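Local coordinates for galectin (Xenopus laevis, PDB 3WUC), which is a beta-sandwich lectin of the galectin family that binds a galactose-containing glycan and probably recognises lactose and laminin, at residues F35-G40 and T90-D95; L46-N51 and I110-R115; E79-F84 and V102-G107. One frame throughout, in Å; residues are numbered along the deposited sequence. Where two conformers were deposited one is given.

Contact 1. Residues F35-G40 and T90-D95; sequences FAVDLG and TMLIFD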
loop_
_atom_site.group_PDB
_atom_site.type_symbol
_atom_site.label_atom_id
_atom_site.label_comp_id
_atom_site.label_asym_id
_atom_site.label_seq_id
_atom_site.Cartn_x
_atom_site.Cartn_y
_atom_site.Cartn_z
ATOM N N PHE B 35 -5.668 9.715 21.241
ATOM C CA PHE B 35 -6.192 8.679 20.330
ATOM C C PHE B 35 -5.644 7.349 20.708
ATOM O O PHE B 35 -4.663 7.204 21.445
ATOM C CB PHE B 35 -5.923 9.035 18.858
ATOM C CG PHE B 35 -4.505 8.799 18.365
ATOM C CD1 PHE B 35 -3.544 9.736 18.572
ATOM C CD2 PHE B 35 -4.201 7.635 17.721
ATOM C CE1 PHE B 35 -2.231 9.532 18.072
ATOM C CE2 PHE B 35 -2.916 7.367 17.278
ATOM C CZ PHE B 35 -1.953 8.306 17.463
ATOM N N ALA B 36 -6.224 6.251 20.250
ATOM C CA ALA B 36 -5.745 4.955 20.606
ATOM C C ALA B 36 -5.916 3.953 19.508
ATOM O O ALA B 36 -6.926 4.037 18.736
ATOM C CB ALA B 36 -6.489 4.400 21.837
ATOM N N VAL B 37 -4.995 3.002 19.492
ATOM C CA VAL B 37 -5.133 1.754 18.716
ATOM C C VAL B 37 -4.978 0.623 19.715
ATOM O O VAL B 37 -4.063 0.564 20.529
ATOM C CB VAL B 37 -4.054 1.600 17.603
ATOM C CG1 VAL B 37 -4.310 0.287 16.861
ATOM C CG2 VAL B 37 -4.124 2.740 16.637
ATOM N N ASP B 38 -5.991 -0.252 19.757
ATOM C CA ASP B 38 -6.105 -1.330 20.705
ATOM C C ASP B 38 -6.077 -2.665 20.008
ATOM O O ASP B 38 -6.676 -2.878 18.929
ATOM C CB ASP B 38 -7.460 -1.309 21.406
ATOM C CG ASP B 38 -7.695 -0.092 22.256
ATOM O OD1 ASP B 38 -6.710 0.488 22.811
ATOM O OD2 ASP B 38 -8.870 0.292 22.408
ATOM N N LEU B 39 -5.375 -3.578 20.582
ATOM C CA LEU B 39 -5.218 -4.959 20.129
ATOM C C LEU B 39 -5.544 -5.949 21.198
ATOM O O LEU B 39 -5.088 -5.798 22.357
ATOM C CB LEU B 39 -3.780 -5.212 19.574
ATOM C CG LEU B 39 -3.352 -4.390 18.353
ATOM C CD1 LEU B 39 -2.918 -2.955 18.661
ATOM C CD2 LEU B 39 -2.201 -5.190 17.799
ATOM N N GLY B 40 -6.320 -6.998 20.893
ATOM C CA GLY B 40 -6.587 -8.011 21.899
ATOM C C GLY B 40 -7.535 -9.033 21.393
ATOM O O GLY B 40 -7.515 -9.398 20.219
ATOM N N THR B 90 -0.930 9.309 10.513
ATOM C CA THR B 90 0.051 8.656 11.272
ATOM C C THR B 90 0.053 7.177 10.911
ATOM O O THR B 90 -0.847 6.705 10.216
ATOM C CB THR B 90 -0.078 8.855 12.781
ATOM O OG1 THR B 90 1.074 8.388 13.444
ATOM C CG2 THR B 90 -1.254 8.014 13.333
ATOM N N MET B 91 1.072 6.491 11.270
ATOM C CA MET B 91 1.222 5.038 11.025
ATOM C C MET B 91 1.836 4.392 12.259
ATOM O O MET B 91 2.839 4.858 12.778
ATOM C CB MET B 91 2.095 4.734 9.805
ATOM C CG MET B 91 2.223 3.287 9.546
ATOM S SD MET B 91 3.023 2.980 7.951
ATOM C CE MET B 91 4.621 3.620 8.268
ATOM N N LEU B 92 1.213 3.299 12.756
ATOM C CA LEU B 92 1.744 2.495 13.828
ATOM C C LEU B 92 1.827 1.055 13.373
ATOM O O LEU B 92 0.875 0.576 12.729
ATOM C CB LEU B 92 0.833 2.617 15.098
ATOM C CG LEU B 92 0.800 4.011 15.785
ATOM C CD1 LEU B 92 -0.347 4.076 16.809
ATOM C CD2 LEU B 92 2.096 4.169 16.532
ATOM N N ILE B 93 2.914 0.383 13.645
ATOM C CA ILE B 93 3.096 -1.015 13.241
ATOM C C ILE B 93 3.307 -1.818 14.532
ATOM O O ILE B 93 4.070 -1.440 15.402
ATOM C CB ILE B 93 4.261 -1.191 12.260
ATOM C CG1 ILE B 93 3.947 -0.382 11.034
ATOM C CG2 ILE B 93 4.415 -2.631 11.951
ATOM C CD1 ILE B 93 5.139 -0.361 10.099
ATOM N N PHE B 94 2.618 -2.943 14.668
ATOM C CA PHE B 94 2.717 -3.798 15.867
ATOM C C PHE B 94 3.220 -5.155 15.472
ATOM O O PHE B 94 2.554 -5.840 14.699
ATOM C CB PHE B 94 1.339 -3.914 16.537
ATOM C CG PHE B 94 0.710 -2.599 16.922
ATOM C CD1 PHE B 94 0.035 -1.807 16.067
ATOM C CD2 PHE B 94 0.872 -2.160 18.242
ATOM C CE1 PHE B 94 -0.510 -0.577 16.406
ATOM C CE2 PHE B 94 0.280 -0.919 18.621
ATOM C CZ PHE B 94 -0.367 -0.188 17.743
ATOM N N ASP B 95 4.354 -5.566 15.983
ATOM C CA ASP B 95 4.933 -6.889 15.748
ATOM C C ASP B 95 4.458 -7.792 16.882
ATOM O O ASP B 95 4.739 -7.504 18.026
ATOM C CB ASP B 95 6.470 -6.872 15.843
ATOM C CG ASP B 95 7.133 -6.113 14.810
ATOM O OD1 ASP B 95 6.446 -5.794 13.810
ATOM O OD2 ASP B 95 8.378 -5.810 15.031
#
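Leu-39 and Phe-94 make the tightest meeting here. Leu-39 CD1 sits almost on the normal through the Phe-94 ring centre, 3.7 Å from the centroid and 7° off the normal, so the methyl makes a CH-pi contact over one face. Its second branch, Leu-39 CD2, reaches back to the root of the same side chain, 4.0 Å from Phe-94 CB. Leu-39 thus straddles the aromatic residue from ring to stem. In both residues CG lies anti to the carbonyl carbon, and the two side chains cross obliquely.

Val-37 fills the next step. Its two methyls divide the work. Val-37 CG1, anti to the backbone N, meets Phe-94 CE1 at 3.9 Å. Val-37 CG2 meets Leu-92 CD1 at 4.0 Å, as the two side chains run by one another in opposite senses. At the far end Phe-35 and Thr-90 approach tip to tip, with Phe-35 CZ 4.2 Å from Thr-90 CG2. Thr-90 turns this methyl into the crowded position between N and the carbonyl carbon, while OG1 is anti to N. The Phe-35 ring also touches Leu-92 CD1.

Outside this shell, backbone bonds from Val-37 to Cys-50 and from Leu-39 to Cys-48 hold the first strand in its sheet. The Phe-35 ring packs edge-to-face with Phe-84, and Phe-94 rests on Val-102 of the adjacent strand. The strand axes run 10.0 Å apart and nearly parallel, with a signed crossing angle of -20°. Across that gap the apolar side chains of the two strands meet. All six touching residues are buried, near the centre of the chain. This is the core of the galectin beta-sandwich, where two antiparallel sheets pack face to face.

Contact 2. Residues L46-N51 and I110-R115; sequences LICHCN and IPFTCR. With GAL (beta-D-galactopyranose), chain D.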
loop_
_atom_site.group_PDB
_atom_site.type_symbol
_atom_site.label_atom_id
_atom_site.label_comp_id
_atom_site.label_asym_id
_atom_site.label_seq_id
_atom_site.Cartn_x
_atom_site.Cartn_y
_atom_site.Cartn_z
ATOM N N LEU B 46 -7.538 -6.665 26.302
ATOM C CA LEU B 46 -6.540 -5.964 25.425
ATOM C C LEU B 46 -5.136 -6.382 25.816
ATOM O O LEU B 46 -4.687 -6.172 26.936
ATOM C CB LEU B 46 -6.733 -4.511 25.461
ATOM C CG LEU B 46 -8.116 -3.872 25.118
ATOM C CD1 LEU B 46 -8.244 -2.396 25.267
ATOM C CD2 LEU B 46 -8.455 -4.370 23.693
ATOM N N ILE B 47 -4.373 -6.938 24.878
ATOM C CA ILE B 47 -2.949 -7.210 25.100
ATOM C C ILE B 47 -2.144 -5.938 24.881
ATOM O O ILE B 47 -1.066 -5.857 25.499
ATOM C CB ILE B 47 -2.404 -8.385 24.220
ATOM C CG1 ILE B 47 -1.155 -8.992 24.747
ATOM C CG2 ILE B 47 -2.328 -8.010 22.734
ATOM C CD1 ILE B 47 -1.378 -9.790 26.022
ATOM N N CYS B 48 -2.640 -5.008 24.063
ATOM C CA CYS B 48 -1.957 -3.744 23.912
ATOM C C CYS B 48 -2.928 -2.640 23.589
ATOM O O CYS B 48 -3.549 -2.648 22.535
ATOM C CB CYS B 48 -0.879 -3.885 22.832
ATOM S SG CYS B 48 0.138 -2.353 22.692
ATOM N N HIS B 49 -3.088 -1.702 24.511
ATOM C CA HIS B 49 -3.782 -0.437 24.306
ATOM C C HIS B 49 -2.722 0.625 24.140
ATOM O O HIS B 49 -1.948 0.801 25.051
ATOM C CB HIS B 49 -4.620 -0.143 25.556
ATOM C CG HIS B 49 -5.150 1.260 25.711
ATOM N ND1 HIS B 49 -6.175 1.806 24.967
ATOM C CD2 HIS B 49 -4.875 2.215 26.644
ATOM C CE1 HIS B 49 -6.487 3.001 25.405
ATOM N NE2 HIS B 49 -5.721 3.267 26.436
ATOM N N CYS B 50 -2.597 1.215 22.944
ATOM C CA CYS B 50 -1.537 2.199 22.611
ATOM C C CYS B 50 -2.251 3.516 22.479
ATOM O O CYS B 50 -3.004 3.746 21.561
ATOM C CB CYS B 50 -0.894 1.783 21.300
ATOM S SG CYS B 50 0.354 2.947 20.757
ATOM N N ASN B 51 -1.996 4.403 23.456
ATOM C CA ASN B 51 -2.756 5.557 23.654
ATOM C C ASN B 51 -1.917 6.870 23.699
ATOM O O ASN B 51 -1.627 7.419 24.758
ATOM C CB ASN B 51 -3.594 5.413 24.925
ATOM C CG ASN B 51 -4.632 6.534 25.165
ATOM O OD1 ASN B 51 -4.883 6.827 26.392
ATOM N ND2 ASN B 51 -5.201 7.178 24.141
ATOM N N ILE B 110 8.867 0.534 20.899
ATOM C CA ILE B 110 8.507 0.429 22.293
ATOM C C ILE B 110 8.216 -1.044 22.549
ATOM O O ILE B 110 7.269 -1.570 21.990
ATOM C CB ILE B 110 7.285 1.293 22.536
ATOM C CG1 ILE B 110 7.564 2.667 21.954
ATOM C CG2 ILE B 110 6.943 1.397 24.025
ATOM C CD1 ILE B 110 8.785 3.242 22.605
ATOM N N PRO B 111 9.009 -1.724 23.397
ATOM C CA PRO B 111 8.644 -3.133 23.764
ATOM C C PRO B 111 7.458 -3.129 24.714
ATOM O O PRO B 111 7.302 -2.218 25.547
ATOM C CB PRO B 111 9.920 -3.693 24.439
ATOM C CG PRO B 111 10.642 -2.460 24.893
ATOM C CD PRO B 111 10.273 -1.257 24.054
ATOM N N PHE B 112 6.598 -4.115 24.588
ATOM C CA PHE B 112 5.502 -4.248 25.509
ATOM C C PHE B 112 5.279 -5.732 25.692
ATOM O O PHE B 112 4.705 -6.439 24.840
ATOM C CB PHE B 112 4.213 -3.495 25.014
ATOM C CG PHE B 112 3.208 -3.266 26.063
ATOM C CD1 PHE B 112 3.451 -2.536 27.228
ATOM C CD2 PHE B 112 1.972 -3.888 25.970
ATOM C CE1 PHE B 112 2.524 -2.363 28.239
ATOM C CE2 PHE B 112 1.013 -3.690 26.936
ATOM C CZ PHE B 112 1.270 -2.965 28.115
ATOM N N THR B 113 5.723 -6.280 26.828
ATOM C CA THR B 113 5.647 -7.730 27.012
ATOM C C THR B 113 4.189 -8.157 27.150
ATOM O O THR B 113 3.393 -7.403 27.762
ATOM C CB THR B 113 6.361 -8.128 28.339
ATOM O OG1 THR B 113 7.700 -7.682 28.276
ATOM C CG2 THR B 113 6.373 -9.595 28.508
ATOM N N CYS B 114 3.820 -9.335 26.596
ATOM C CA CYS B 114 2.484 -9.843 26.768
ATOM C C CYS B 114 2.218 -10.070 28.283
ATOM O O CYS B 114 2.988 -10.820 28.891
ATOM C CB CYS B 114 2.261 -11.135 26.042
ATOM S SG CYS B 114 2.109 -10.907 24.252
ATOM N N ARG B 115 1.231 -9.405 28.830
ATOM C CA ARG B 115 0.933 -9.548 30.284
ATOM C C ARG B 115 0.080 -10.735 30.616
ATOM O O ARG B 115 -0.057 -11.072 31.772
ATOM C CB ARG B 115 0.285 -8.339 30.758
ATOM C CG ARG B 115 1.415 -7.270 30.818
ATOM C CD ARG B 115 0.799 -5.974 31.061
ATOM N NE ARG B 115 1.769 -4.966 31.474
ATOM C CZ ARG B 115 1.412 -3.722 31.763
ATOM N NH1 ARG B 115 2.349 -2.827 32.161
ATOM N NH2 ARG B 115 0.145 -3.344 31.615
HETATM C C1 GAL D . -7.631 5.589 31.686
HETATM C C2 GAL D . -8.439 6.042 30.499
HETATM C C3 GAL D . -8.683 4.891 29.550
HETATM C C4 GAL D . -7.353 4.223 29.218
HETATM C C5 GAL D . -6.640 3.857 30.540
HETATM C C6 GAL D . -5.297 3.223 30.244
HETATM O O2 GAL D . -9.723 6.468 31.020
HETATM O O3 GAL D . -9.446 5.292 28.446
HETATM O O4 GAL D . -6.562 5.079 28.356
HETATM O O5 GAL D . -6.410 5.052 31.268
HETATM O O6 GAL D . -4.558 2.941 31.421
HETATM O O HOH W 1 0.544 -7.063 27.374
#
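The Phe-112 ring meets the sugar-binding strand of the galectin fold at its edge. Ile-47 and Cys-48 of that strand form a classic beta bulge opposite Leu-39. Ile-47 O lies in the ring plane, 3.3 Å from Phe-112 CE2. Cys-48 SG approaches obliquely, 4.1 Å from Phe-112 CD2, in a sulfur-aromatic contact. Phe-112 CZ lies over the centre of the Arg-115 guanidinium, 3.6 Å above its plane. The second flat group, the His-49 ring, holds the sugar at its edge: NE2 is hydrogen-bonded to O4 of the galactose at 2.8 Å.

The chain turns a corner at the bulge, and the strand beyond it carries residues of the sugar site. His-49 has CG anti to the backbone N (chi1 165°). Its other nitrogen, ND1, is hydrogen-bonded to Asp-38 OD1, which fixes the ring rotation. Asn-51 OD1 also comes near O4, and Arg-34 and Arg-53 bond to that same oxygen of Asn-51.

Ile-47 leaves the backbone across the contact, and its outer carbons then bend in to Cys-114. Ile-47 CG1, anti to the backbone N (chi1 -159°), packs 3.8 Å from Cys-114 SG, and CD1 reaches Cys-114 CB. The charge of Arg-115 is well served. NH1 bonds to Ile-75 O, NH2 to Ser-67 OG, and NE to a malonate that probably came from the crystallisation liquor. The bonds to Ile-75 and Ser-67 help to hold the guanidinium over the Phe-112 tip, with the two planes steeply inclined.

A water joins the two backbones beside the Phe-112 edge. It donates to Ile-47 O and to Thr-113 O. It also accepts from the backbone N of Arg-115, the water oxygen lying 2.8 Å from that nitrogen.

Contact 3. Residues E79-F84 and V102-G107; sequences ETAFPF and VHLPDG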
loop_
_atom_site.group_PDB
_atom_site.type_symbol
_atom_site.label_atom_id
_atom_site.label_comp_id
_atom_site.label_asym_id
_atom_site.label_seq_id
_atom_site.Cartn_x
_atom_site.Cartn_y
_atom_site.Cartn_z
ATOM N N GLU B 79 5.718 6.357 27.654
ATOM C CA GLU B 79 6.845 6.664 26.723
ATOM C C GLU B 79 6.730 8.171 26.355
ATOM O O GLU B 79 5.687 8.723 25.953
ATOM C CB GLU B 79 6.717 5.804 25.459
ATOM C CG GLU B 79 7.602 6.088 24.273
ATOM C CD GLU B 79 9.092 6.067 24.624
ATOM O OE1 GLU B 79 9.780 7.094 24.379
ATOM O OE2 GLU B 79 9.512 5.046 25.219
ATOM N N THR B 80 7.897 8.836 26.411
ATOM C CA THR B 80 7.964 10.238 26.218
ATOM C C THR B 80 8.147 10.597 24.742
ATOM O O THR B 80 7.878 11.708 24.384
ATOM C CB THR B 80 9.189 10.855 26.975
ATOM O OG1 THR B 80 10.403 10.189 26.615
ATOM C CG2 THR B 80 9.076 10.623 28.375
ATOM N N ALA B 81 8.554 9.661 23.914
ATOM C CA ALA B 81 8.686 9.966 22.449
ATOM C C ALA B 81 7.266 10.241 21.917
ATOM O O ALA B 81 6.334 9.445 22.247
ATOM C CB ALA B 81 9.284 8.797 21.654
ATOM N N PHE B 82 7.079 11.327 21.158
ATOM C CA PHE B 82 5.699 11.711 20.769
ATOM C C PHE B 82 5.585 12.254 19.346
ATOM O O PHE B 82 5.342 13.427 19.133
ATOM C CB PHE B 82 5.080 12.633 21.773
ATOM C CG PHE B 82 3.594 12.726 21.636
ATOM C CD1 PHE B 82 2.833 11.763 22.291
ATOM C CD2 PHE B 82 2.982 13.742 21.010
ATOM C CE1 PHE B 82 1.461 11.837 22.218
ATOM C CE2 PHE B 82 1.585 13.839 20.924
ATOM C CZ PHE B 82 0.823 12.844 21.503
ATOM N N PRO B 83 5.794 11.324 18.373
ATOM C CA PRO B 83 5.819 11.760 16.939
ATOM C C PRO B 83 4.454 11.811 16.295
ATOM O O PRO B 83 4.178 11.082 15.365
ATOM C CB PRO B 83 6.678 10.726 16.288
ATOM C CG PRO B 83 6.317 9.438 17.091
ATOM C CD PRO B 83 6.249 9.931 18.517
ATOM N N PHE B 84 3.583 12.703 16.812
ATOM C CA PHE B 84 2.223 12.816 16.348
ATOM C C PHE B 84 1.726 14.247 16.369
ATOM O O PHE B 84 2.179 15.043 17.168
ATOM C CB PHE B 84 1.197 12.031 17.300
ATOM C CG PHE B 84 1.589 10.635 17.569
ATOM C CD1 PHE B 84 1.395 9.645 16.586
ATOM C CD2 PHE B 84 2.279 10.265 18.725
ATOM C CE1 PHE B 84 1.804 8.385 16.843
ATOM C CE2 PHE B 84 2.721 8.981 18.981
ATOM C CZ PHE B 84 2.491 8.030 17.999
ATOM N N VAL B 102 5.963 -2.158 19.456
ATOM C CA VAL B 102 5.217 -1.029 18.873
ATOM C C VAL B 102 6.249 -0.158 18.101
ATOM O O VAL B 102 7.149 0.431 18.744
ATOM C CB VAL B 102 4.467 -0.145 19.866
ATOM C CG1 VAL B 102 3.629 0.881 19.177
ATOM C CG2 VAL B 102 3.668 -1.071 20.861
ATOM N N HIS B 103 6.186 -0.182 16.767
ATOM C CA HIS B 103 7.021 0.661 15.903
ATOM C C HIS B 103 6.367 1.999 15.719
ATOM O O HIS B 103 5.322 2.152 15.061
ATOM C CB HIS B 103 7.232 0.047 14.537
ATOM C CG HIS B 103 8.003 -1.216 14.553
ATOM N ND1 HIS B 103 9.386 -1.242 14.441
ATOM C CD2 HIS B 103 7.628 -2.497 14.800
ATOM C CE1 HIS B 103 9.808 -2.495 14.493
ATOM N NE2 HIS B 103 8.762 -3.278 14.702
ATOM N N LEU B 104 6.954 3.023 16.294
ATOM C CA LEU B 104 6.512 4.346 16.153
ATOM C C LEU B 104 6.971 4.951 14.774
ATOM O O LEU B 104 8.043 4.493 14.288
ATOM C CB LEU B 104 7.056 5.211 17.300
ATOM C CG LEU B 104 6.756 4.758 18.764
ATOM C CD1 LEU B 104 7.341 5.657 19.739
ATOM C CD2 LEU B 104 5.229 4.663 18.911
ATOM N N PRO B 105 6.269 5.993 14.297
ATOM C CA PRO B 105 6.582 6.482 12.910
ATOM C C PRO B 105 7.874 7.270 12.867
ATOM O O PRO B 105 8.352 7.499 11.735
ATOM C CB PRO B 105 5.361 7.298 12.468
ATOM C CG PRO B 105 4.745 7.685 13.801
ATOM C CD PRO B 105 5.016 6.577 14.782
ATOM N N ASP B 106 8.462 7.617 14.009
ATOM C CA ASP B 106 9.809 8.261 14.018
ATOM C C ASP B 106 10.940 7.233 14.004
ATOM O O ASP B 106 12.083 7.619 14.258
ATOM C CB ASP B 106 9.931 9.209 15.228
ATOM C CG ASP B 106 9.765 8.482 16.586
ATOM O OD1 ASP B 106 9.682 7.219 16.633
ATOM O OD2 ASP B 106 9.872 9.224 17.629
ATOM N N GLY B 107 10.663 5.927 13.804
ATOM C CA GLY B 107 11.646 4.899 13.837
ATOM C C GLY B 107 12.018 4.311 15.166
ATOM O O GLY B 107 12.756 3.333 15.176
#
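Pro-83 is the centre of this contact and loses the most surface to it. Its ring, puckered C-gamma endo, points at the beta turn and crosses Asp-106 obliquely. Pro-83 CG lies 3.6 Å from Asp-106 OD2, and Pro-83 CB lies 3.7 Å from Asp-106 CB. Asp-106 holds CG in the crowded position between N and the carbonyl carbon (chi1 60°), which brings the carboxylate against Pro-83 CG and CB. Its charge is met by a salt bridge from OD2 to Lys-108 NZ.

Pro-105 CD also meets Pro-83 CG, at 3.9 Å. Leu-104 has CG anti to the carbonyl carbon and spreads its methyls: CD1 to Ala-81 CB at 4.2 Å, CD2 to the edge of the Phe-84 ring. Phe-84, with CG anti to its carbonyl carbon (chi1 -51°), turns one face to Pro-83 CG, 4.1 Å above the plane and offset toward the rim. Phe-84 CD2 lies over one face of the Phe-82 ring.

Pro-83 centres an inverse gamma turn. Leu-104 to Gly-107 form a type I turn, whose last backbone angles call for glycine. Glu-79 OE1 accepts from Ala-81 N at 2.9 Å through its anti lone pair.

Pro-83 and Asp-106 also pack against Asp-106 and Pro-83 of a second subunit. Within the chain, Phe-84 and Leu-104 both touch Ile-63 of strand 62-69, and Pro-105 rests on Thr-90 of strand 89-96.

How the contacts relate
From the N terminus the chain first lays down 35-40 and 46-51, neighbouring strand segments of one sheet. It then passes through the loop 79-84. At 90-95 contact 1 closes the first long loop and packs the two sheets face to face. The next strand and turn, 102-107, close the short contact 3. Finally 110-115 closes contact 2 on 46-51. Contact 1 crosses both others, while contact 3 falls wholly within the span of contact 2. Ile-110 touches Leu-104 and Glu-79, so contacts 2 and 3 meet there. Together the three join the sugar-binding sheet to its partner at the core, at one end strand and at a connecting loop.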